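Local atomic coordinates of probable dehydrogenase (Mesorhizobium loti, PDB entry 3T37), a protein that probably catalyses the FAD-dependent oxidation of pyridoxine at its 4-position alcohol, as a pyridoxine 4-oxidase of the GMC oxidoreductase family. Residues A[233-238]-A[391-396]; A[227-232]-A[247-252]. All coordinates share one frame; numbering follows the deposited sequence. Where two conformers were deposited one is given.

Contact 1: A[233-238]-A[391-396]; sequences RVRRLK and GPELGD. With FAD (flavin-adenine dinucleotide), chain B.
Leu394 lays its CD1 methyl over the centre of one face of the Arg233 guanidinium, 3.7 Å from Arg233 CZ in one of the two conformers of that arginine, while its CB comes equally near Arg233 NH1. The bend of the arginine at chi3 (-59°) turns its flat end back onto the leucine. The other branch of Leu394 serves the next residues of the strand: CD2 is 4.0 Å from Arg235 CA and also nears the carbonyl oxygen of Val234. Arg235 runs across the leucine at about a right angle, with its CD against Leu394 CG. Cutting Leu394 back to an alanine is likely to uncover this face of the Arg233 guanidinium and open a gap beside Arg235 CD.

Polar linkage between strand 233-238 and the loop 391-396 goes through water. One molecule lies at the edge of the Arg235 guanidinium, in its plane, accepts from Arg235 NH1 and from the backbone N of Leu394 (2.9 Å), and donates to Glu393 OE1. Glu393 OE1 itself lies well out of the Arg235 guanidinium plane, 4.4 Å from NH1, so the two charges meet without a direct bond; the salt bridge of Arg235 is to Glu248. The loop makes a type I beta turn from Glu393 to Asp396, where Asp396 OD1 takes the N-H of Glu393 at 2.8 Å.

Beside this packing, the backbone of Val234 reads the adenine of FAD: its N donates to N1A at 2.9 Å (162°) and its O accepts from N6A at 3.1 Å. Such a donor-acceptor pair matches the Watson-Crick edge of adenine, and implies recognition by main chain, with apolar and water-mediated contacts joining the loop to the same strand.

Contact 2: A[227-232]-A[247-252]; sequences TILTGS and LEVVGR
Val249 points toward segment 227-232, and its CG1 meets Ser232, whose own side chain leaves to one side, 3.7 Å from CB. With chi1 at -175°, CG1 swings opposite the valine N and reaches Leu229 as well, 4.4 Å from CD2, so one valine branch meets both side chains. Ile47 of strand 44-47 also packs on Ser232 and Val249. The hydroxyl of Ser232 turns back within its own segment; OG donates to the carbonyl oxygen of Thr230 at 2.7 Å, approaching from above the carbonyl plane.

Farther along, the meeting is largely between backbones. Val250 O lies 3.6 Å from Ser232 CA, and Gly251 CA is 3.8 Å from Gly231 O. Gly231 has a positive phi (54°). Arg252 is poorly ordered and its position approximate; as modelled, its chain bends at chi2 and chi3 and curls back until NH1 is 3.5 Å from Gly231 CA, meeting it obliquely, and the same NH1 pairs with Glu51 in a salt bridge.

Strand 226-229 is an outer strand of the parallel sheet, and strand 243-251 is the middle one of the three-stranded antiparallel sheet; 230-232 carries the chain from the first sheet towards the second. An antiparallel three-stranded meander packed beside a parallel sheet is the arrangement of the Rossmann-type FAD-binding domain of GMC oxidoreductases, here close to the adenine end of the cofactor.

In the fold
Both contacts involve the three-stranded antiparallel sheet, contact 1 through strand 233-240 and contact 2 through its neighbour 243-251. Arg233 O probably accepts from Val250 N, and the Arg235 guanidinium packs on the Val250 side chain, tying the two sites directly. Contact 1 lies at the surface, joining the sheet to a loop far along the sequence by leucine, arginine and water. Contact 2, partly buried, links segments close in sequence at the junction of the two sheets, with aliphatic side chains, a serine and backbone in van der Waals contact and an arginine at the rim. Both approach the adenine by main chain: 233-238 hydrogen-bonds to it, whereas Ser232 only touches it, through its backbone.

Contact 1: A[233-238]-A[391-396]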
loop_
_atom_site.group_PDB
_atom_site.type_symbol
_atom_site.label_atom_id
_atom_site.label_comp_id
_atom_site.label_asym_id
_atom_site.label_seq_id
_atom_site.Cartn_x
_atom_site.Cartn_y
_atom_site.Cartn_z
ATOM N N ARG A 233 -21.998 2.148 -30.650
ATOM C CA ARG A 233 -21.874 3.461 -30.033
ATOM C C ARG A 233 -23.041 3.745 -29.090
ATOM O O ARG A 233 -24.195 3.744 -29.524
ATOM C CB ARG A 233 -21.845 4.541 -31.121
ATOM C CG ARG A 233 -20.463 4.884 -31.645
ATOM C CD ARG A 233 -20.518 5.950 -32.725
ATOM N NE ARG A 233 -21.339 5.514 -33.845
ATOM C CZ ARG A 233 -21.715 6.287 -34.859
ATOM N NH1 ARG A 233 -21.344 7.564 -34.910
ATOM N NH2 ARG A 233 -22.469 5.780 -35.826
ATOM N N VAL A 234 -22.750 4.006 -27.813
ATOM C CA VAL A 234 -23.802 4.390 -26.864
ATOM C C VAL A 234 -24.221 5.846 -27.066
ATOM O O VAL A 234 -23.402 6.757 -26.919
ATOM C CB VAL A 234 -23.363 4.163 -25.421
ATOM C CG1 VAL A 234 -24.523 4.451 -24.465
ATOM C CG2 VAL A 234 -22.910 2.731 -25.259
ATOM N N ARG A 235 -25.490 6.058 -27.416
ATOM C CA ARG A 235 -26.001 7.389 -27.749
ATOM C C ARG A 235 -26.592 8.113 -26.539
ATOM O O ARG A 235 -26.384 9.314 -26.371
ATOM C CB ARG A 235 -27.061 7.302 -28.862
ATOM C CG ARG A 235 -27.634 8.660 -29.288
ATOM C CD ARG A 235 -28.234 8.598 -30.693
ATOM N NE ARG A 235 -29.328 7.630 -30.781
ATOM C CZ ARG A 235 -29.885 7.222 -31.923
ATOM N NH1 ARG A 235 -29.451 7.695 -33.090
ATOM N NH2 ARG A 235 -30.882 6.341 -31.900
ATOM N N ARG A 236 -27.331 7.385 -25.705
ATOM C CA ARG A 236 -27.998 7.980 -24.554
ATOM C C ARG A 236 -28.053 7.002 -23.411
ATOM O O ARG A 236 -28.155 5.797 -23.634
ATOM C CB ARG A 236 -29.457 8.312 -24.888
ATOM C CG ARG A 236 -29.691 9.483 -25.795
ATOM C CD ARG A 236 -31.204 9.644 -25.975
ATOM N NE ARG A 236 -31.544 10.488 -27.117
ATOM C CZ ARG A 236 -32.147 10.055 -28.225
ATOM N NH1 ARG A 236 -32.499 8.772 -28.363
ATOM N NH2 ARG A 236 -32.406 10.917 -29.201
ATOM N N LEU A 237 -28.030 7.528 -22.189
ATOM C CA LEU A 237 -28.392 6.752 -21.017
ATOM C C LEU A 237 -29.858 7.080 -20.705
ATOM O O LEU A 237 -30.256 8.248 -20.771
ATOM C CB LEU A 237 -27.501 7.134 -19.827
ATOM C CG LEU A 237 -25.996 6.946 -20.067
ATOM C CD1 LEU A 237 -25.137 7.426 -18.905
ATOM C CD2 LEU A 237 -25.719 5.495 -20.358
ATOM N N LYS A 238 -30.657 6.063 -20.385
ATOM C CA LYS A 238 -32.058 6.268 -20.007
ATOM C C LYS A 238 -32.217 6.246 -18.493
ATOM O O LYS A 238 -31.823 5.284 -17.826
ATOM C CB LYS A 238 -32.957 5.190 -20.613
ATOM C CG LYS A 238 -33.678 5.592 -21.898
ATOM C CD LYS A 238 -32.760 5.533 -23.109
ATOM C CE LYS A 238 -33.538 5.766 -24.421
ATOM N NZ LYS A 238 -34.079 7.159 -24.577
ATOM N N GLY A 391 -25.134 19.270 -30.635
ATOM C CA GLY A 391 -26.479 18.777 -30.914
ATOM C C GLY A 391 -26.710 17.440 -30.231
ATOM O O GLY A 391 -25.800 16.927 -29.570
ATOM N N PRO A 392 -27.918 16.860 -30.396
ATOM C CA PRO A 392 -28.263 15.604 -29.722
ATOM C C PRO A 392 -27.642 14.389 -30.388
ATOM O O PRO A 392 -27.624 13.324 -29.764
ATOM C CB PRO A 392 -29.796 15.511 -29.887
ATOM C CG PRO A 392 -30.237 16.830 -30.485
ATOM C CD PRO A 392 -29.040 17.401 -31.182
ATOM N N GLU A 393 -27.174 14.524 -31.631
ATOM C CA GLU A 393 -26.800 13.341 -32.422
ATOM C C GLU A 393 -25.341 12.902 -32.243
ATOM O O GLU A 393 -24.485 13.692 -31.824
ATOM C CB GLU A 393 -27.069 13.573 -33.913
ATOM C CG GLU A 393 -28.438 14.132 -34.238
ATOM C CD GLU A 393 -29.577 13.280 -33.695
ATOM O OE1 GLU A 393 -29.398 12.053 -33.492
ATOM O OE2 GLU A 393 -30.667 13.842 -33.465
ATOM N N LEU A 394 -25.065 11.642 -32.575
ATOM C CA LEU A 394 -23.707 11.104 -32.503
ATOM C C LEU A 394 -22.732 11.868 -33.398
ATOM O O LEU A 394 -21.587 12.120 -33.015
ATOM C CB LEU A 394 -23.708 9.629 -32.896
ATOM C CG LEU A 394 -24.311 8.673 -31.878
ATOM C CD1 LEU A 394 -24.335 7.257 -32.437
ATOM C CD2 LEU A 394 -23.515 8.731 -30.575
ATOM N N GLY A 395 -23.194 12.240 -34.587
ATOM C CA GLY A 395 -22.323 12.862 -35.571
ATOM C C GLY A 395 -22.263 14.375 -35.488
ATOM O O GLY A 395 -21.627 15.013 -36.334
ATOM N N ASP A 396 -22.946 14.953 -34.498
ATOM C CA ASP A 396 -22.850 16.393 -34.259
ATOM C C ASP A 396 -21.489 16.651 -33.616
ATOM O O ASP A 396 -21.173 16.071 -32.578
ATOM C CB ASP A 396 -23.978 16.876 -33.341
ATOM C CG ASP A 396 -25.358 16.799 -34.011
ATOM O OD1 ASP A 396 -26.379 16.608 -33.301
ATOM O OD2 ASP A 396 -25.421 16.928 -35.253
HETATM P PA FAD B . -9.563 5.938 -24.528
HETATM O O1A FAD B . -9.464 6.938 -25.653
HETATM O O2A FAD B . -8.321 5.066 -24.419
HETATM O O5B FAD B . -10.831 4.970 -24.711
HETATM C C5B FAD B . -12.108 5.482 -24.994
HETATM C C4B FAD B . -12.829 4.373 -25.749
HETATM O O4B FAD B . -14.223 4.603 -25.731
HETATM C C3B FAD B . -12.407 4.298 -27.207
HETATM O O3B FAD B . -12.105 2.941 -27.479
HETATM C C2B FAD B . -13.643 4.792 -27.951
HETATM O O2B FAD B . -13.791 4.272 -29.257
HETATM C C1B FAD B . -14.764 4.358 -27.016
HETATM N N9A FAD B . -15.972 5.188 -27.102
HETATM C C8A FAD B . -16.027 6.560 -27.120
HETATM N N7A FAD B . -17.335 6.922 -27.168
HETATM C C5A FAD B . -18.106 5.819 -27.159
HETATM C C6A FAD B . -19.488 5.632 -27.198
HETATM N N6A FAD B . -20.331 6.668 -27.124
HETATM N N1A FAD B . -19.989 4.343 -27.176
HETATM C C2A FAD B . -19.132 3.261 -27.131
HETATM N N3A FAD B . -17.767 3.456 -27.096
HETATM C C4A FAD B . -17.260 4.716 -27.109
HETATM N N1 FAD B . -0.369 8.420 -22.835
HETATM C C2 FAD B . 0.808 8.015 -22.255
HETATM O O2 FAD B . 0.865 7.845 -21.041
HETATM N N3 FAD B . 1.943 7.826 -23.011
HETATM C C4 FAD B . 1.905 8.045 -24.366
HETATM O O4 FAD B . 2.914 7.875 -25.045
HETATM C C4X FAD B . 0.722 8.450 -24.962
HETATM N N5 FAD B . 0.690 8.668 -26.313
HETATM C C5X FAD B . -0.482 9.061 -26.931
HETATM C C6 FAD B . -0.479 9.256 -28.310
HETATM C C7 FAD B . -1.642 9.628 -28.954
HETATM C C7M FAD B . -1.646 9.846 -30.442
HETATM C C8 FAD B . -2.795 9.804 -28.205
HETATM C C8M FAD B . -4.028 10.225 -28.922
HETATM C C9 FAD B . -2.811 9.613 -26.819
HETATM C C9A FAD B . -1.640 9.231 -26.175
HETATM N N10 FAD B . -1.603 9.024 -24.804
HETATM C C10 FAD B . -0.423 8.631 -24.198
HETATM C "C1'" FAD B . -2.818 9.236 -23.960
HETATM C "C2'" FAD B . -3.484 7.933 -23.575
HETATM O "O2'" FAD B . -3.488 7.081 -24.697
HETATM C "C3'" FAD B . -4.901 8.254 -23.149
HETATM O "O3'" FAD B . -4.889 9.308 -22.200
HETATM C "C4'" FAD B . -5.568 7.032 -22.543
HETATM O "O4'" FAD B . -5.607 6.021 -23.525
HETATM C "C5'" FAD B . -6.979 7.426 -22.118
HETATM O "O5'" FAD B . -7.734 6.273 -21.867
HETATM P P FAD B . -9.329 6.401 -21.715
HETATM O O1P FAD B . -9.862 5.066 -21.221
HETATM O O2P FAD B . -9.642 7.573 -20.780
HETATM O O3P FAD B . -9.896 6.750 -23.176
HETATM O O HOH W 1 -27.341 10.028 -33.429
HETATM O O HOH W 2 -29.798 13.412 -27.204
#

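Contact 2: A[227-232]-A[247-252]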
loop_
_atom_site.group_PDB
_atom_site.type_symbol
_atom_site.label_atom_id
_atom_site.label_comp_id
_atom_site.label_asym_id
_atom_site.label_seq_id
_atom_site.Cartn_x
_atom_site.Cartn_y
_atom_site.Cartn_z
ATOM N N THR A 227 -19.125 -10.310 -22.210
ATOM C CA THR A 227 -19.520 -10.097 -23.597
ATOM C C THR A 227 -18.905 -8.803 -24.112
ATOM O O THR A 227 -18.999 -7.751 -23.469
ATOM C CB THR A 227 -21.055 -10.015 -23.737
ATOM O OG1 THR A 227 -21.660 -11.041 -22.939
ATOM C CG2 THR A 227 -21.486 -10.178 -25.207
ATOM N N ILE A 228 -18.267 -8.885 -25.268
ATOM C CA ILE A 228 -17.706 -7.706 -25.898
ATOM C C ILE A 228 -18.501 -7.381 -27.154
ATOM O O ILE A 228 -18.630 -8.213 -28.061
ATOM C CB ILE A 228 -16.227 -7.915 -26.217
ATOM C CG1 ILE A 228 -15.458 -8.135 -24.910
ATOM C CG2 ILE A 228 -15.681 -6.724 -26.982
ATOM C CD1 ILE A 228 -13.985 -8.485 -25.106
ATOM N N LEU A 229 -19.065 -6.178 -27.188
ATOM C CA LEU A 229 -19.868 -5.737 -28.319
ATOM C C LEU A 229 -19.137 -4.600 -29.017
ATOM O O LEU A 229 -19.016 -3.506 -28.464
ATOM C CB LEU A 229 -21.236 -5.274 -27.814
ATOM C CG LEU A 229 -22.227 -4.649 -28.796
ATOM C CD1 LEU A 229 -22.443 -5.567 -29.997
ATOM C CD2 LEU A 229 -23.557 -4.329 -28.104
ATOM N N THR A 230 -18.633 -4.866 -30.219
ATOM C CA THR A 230 -17.868 -3.879 -30.988
ATOM C C THR A 230 -18.729 -3.183 -32.034
ATOM O O THR A 230 -19.894 -3.538 -32.209
ATOM C CB THR A 230 -16.697 -4.537 -31.716
ATOM O OG1 THR A 230 -17.200 -5.563 -32.587
ATOM C CG2 THR A 230 -15.737 -5.147 -30.715
ATOM N N GLY A 231 -18.156 -2.202 -32.731
ATOM C CA GLY A 231 -18.905 -1.413 -33.706
ATOM C C GLY A 231 -20.176 -0.789 -33.142
ATOM O O GLY A 231 -21.139 -0.536 -33.875
ATOM N N SER A 232 -20.179 -0.533 -31.835
ATOM C CA SER A 232 -21.403 -0.140 -31.153
ATOM C C SER A 232 -21.224 1.127 -30.315
ATOM O O SER A 232 -20.415 1.176 -29.392
ATOM C CB SER A 232 -21.913 -1.305 -30.308
ATOM O OG SER A 232 -22.099 -2.446 -31.130
ATOM N N LEU A 247 -29.356 1.636 -21.640
ATOM C CA LEU A 247 -28.529 2.379 -22.571
ATOM C C LEU A 247 -29.086 2.181 -23.965
ATOM O O LEU A 247 -29.402 1.056 -24.356
ATOM C CB LEU A 247 -27.082 1.867 -22.538
ATOM C CG LEU A 247 -26.340 1.887 -21.203
ATOM C CD1 LEU A 247 -26.701 0.665 -20.364
ATOM C CD2 LEU A 247 -24.818 1.962 -21.426
ATOM N N GLU A 248 -29.211 3.266 -24.718
ATOM C CA GLU A 248 -29.521 3.144 -26.128
ATOM C C GLU A 248 -28.198 2.965 -26.864
ATOM O O GLU A 248 -27.307 3.825 -26.802
ATOM C CB GLU A 248 -30.260 4.384 -26.645
ATOM C CG GLU A 248 -30.728 4.259 -28.097
ATOM C CD GLU A 248 -31.158 5.596 -28.714
ATOM O OE1 GLU A 248 -30.645 6.657 -28.274
ATOM O OE2 GLU A 248 -32.003 5.581 -29.649
ATOM N N VAL A 249 -28.068 1.837 -27.549
ATOM C CA VAL A 249 -26.853 1.506 -28.284
ATOM C C VAL A 249 -27.125 1.550 -29.777
ATOM O O VAL A 249 -28.055 0.903 -30.262
ATOM C CB VAL A 249 -26.349 0.094 -27.915
ATOM C CG1 VAL A 249 -25.012 -0.186 -28.586
ATOM C CG2 VAL A 249 -26.212 -0.043 -26.417
ATOM N N VAL A 250 -26.317 2.311 -30.507
ATOM C CA VAL A 250 -26.453 2.392 -31.953
ATOM C C VAL A 250 -25.387 1.541 -32.638
ATOM O O VAL A 250 -24.173 1.779 -32.471
ATOM C CB VAL A 250 -26.347 3.836 -32.440
ATOM C CG1 VAL A 250 -26.454 3.897 -33.958
ATOM C CG2 VAL A 250 -27.433 4.670 -31.792
ATOM N N GLY A 251 -25.843 0.543 -33.396
ATOM C CA GLY A 251 -24.956 -0.357 -34.114
ATOM C C GLY A 251 -25.048 -0.145 -35.618
ATOM O O GLY A 251 -25.779 0.732 -36.090
ATOM N N ARG A 252 -24.309 -0.959 -36.364
ATOM C CA ARG A 252 -24.210 -0.845 -37.818
ATOM C C ARG A 252 -25.570 -0.848 -38.514
ATOM O O ARG A 252 -25.805 -0.092 -39.464
ATOM C CB ARG A 252 -23.375 -2.011 -38.348
ATOM C CG ARG A 252 -22.484 -1.683 -39.532
ATOM C CD ARG A 252 -21.047 -2.105 -39.234
ATOM N NE ARG A 252 -21.001 -3.392 -38.536
ATOM C CZ ARG A 252 -20.262 -3.636 -37.455
ATOM N NH1 ARG A 252 -19.487 -2.683 -36.944
ATOM N NH2 ARG A 252 -20.291 -4.838 -36.888
#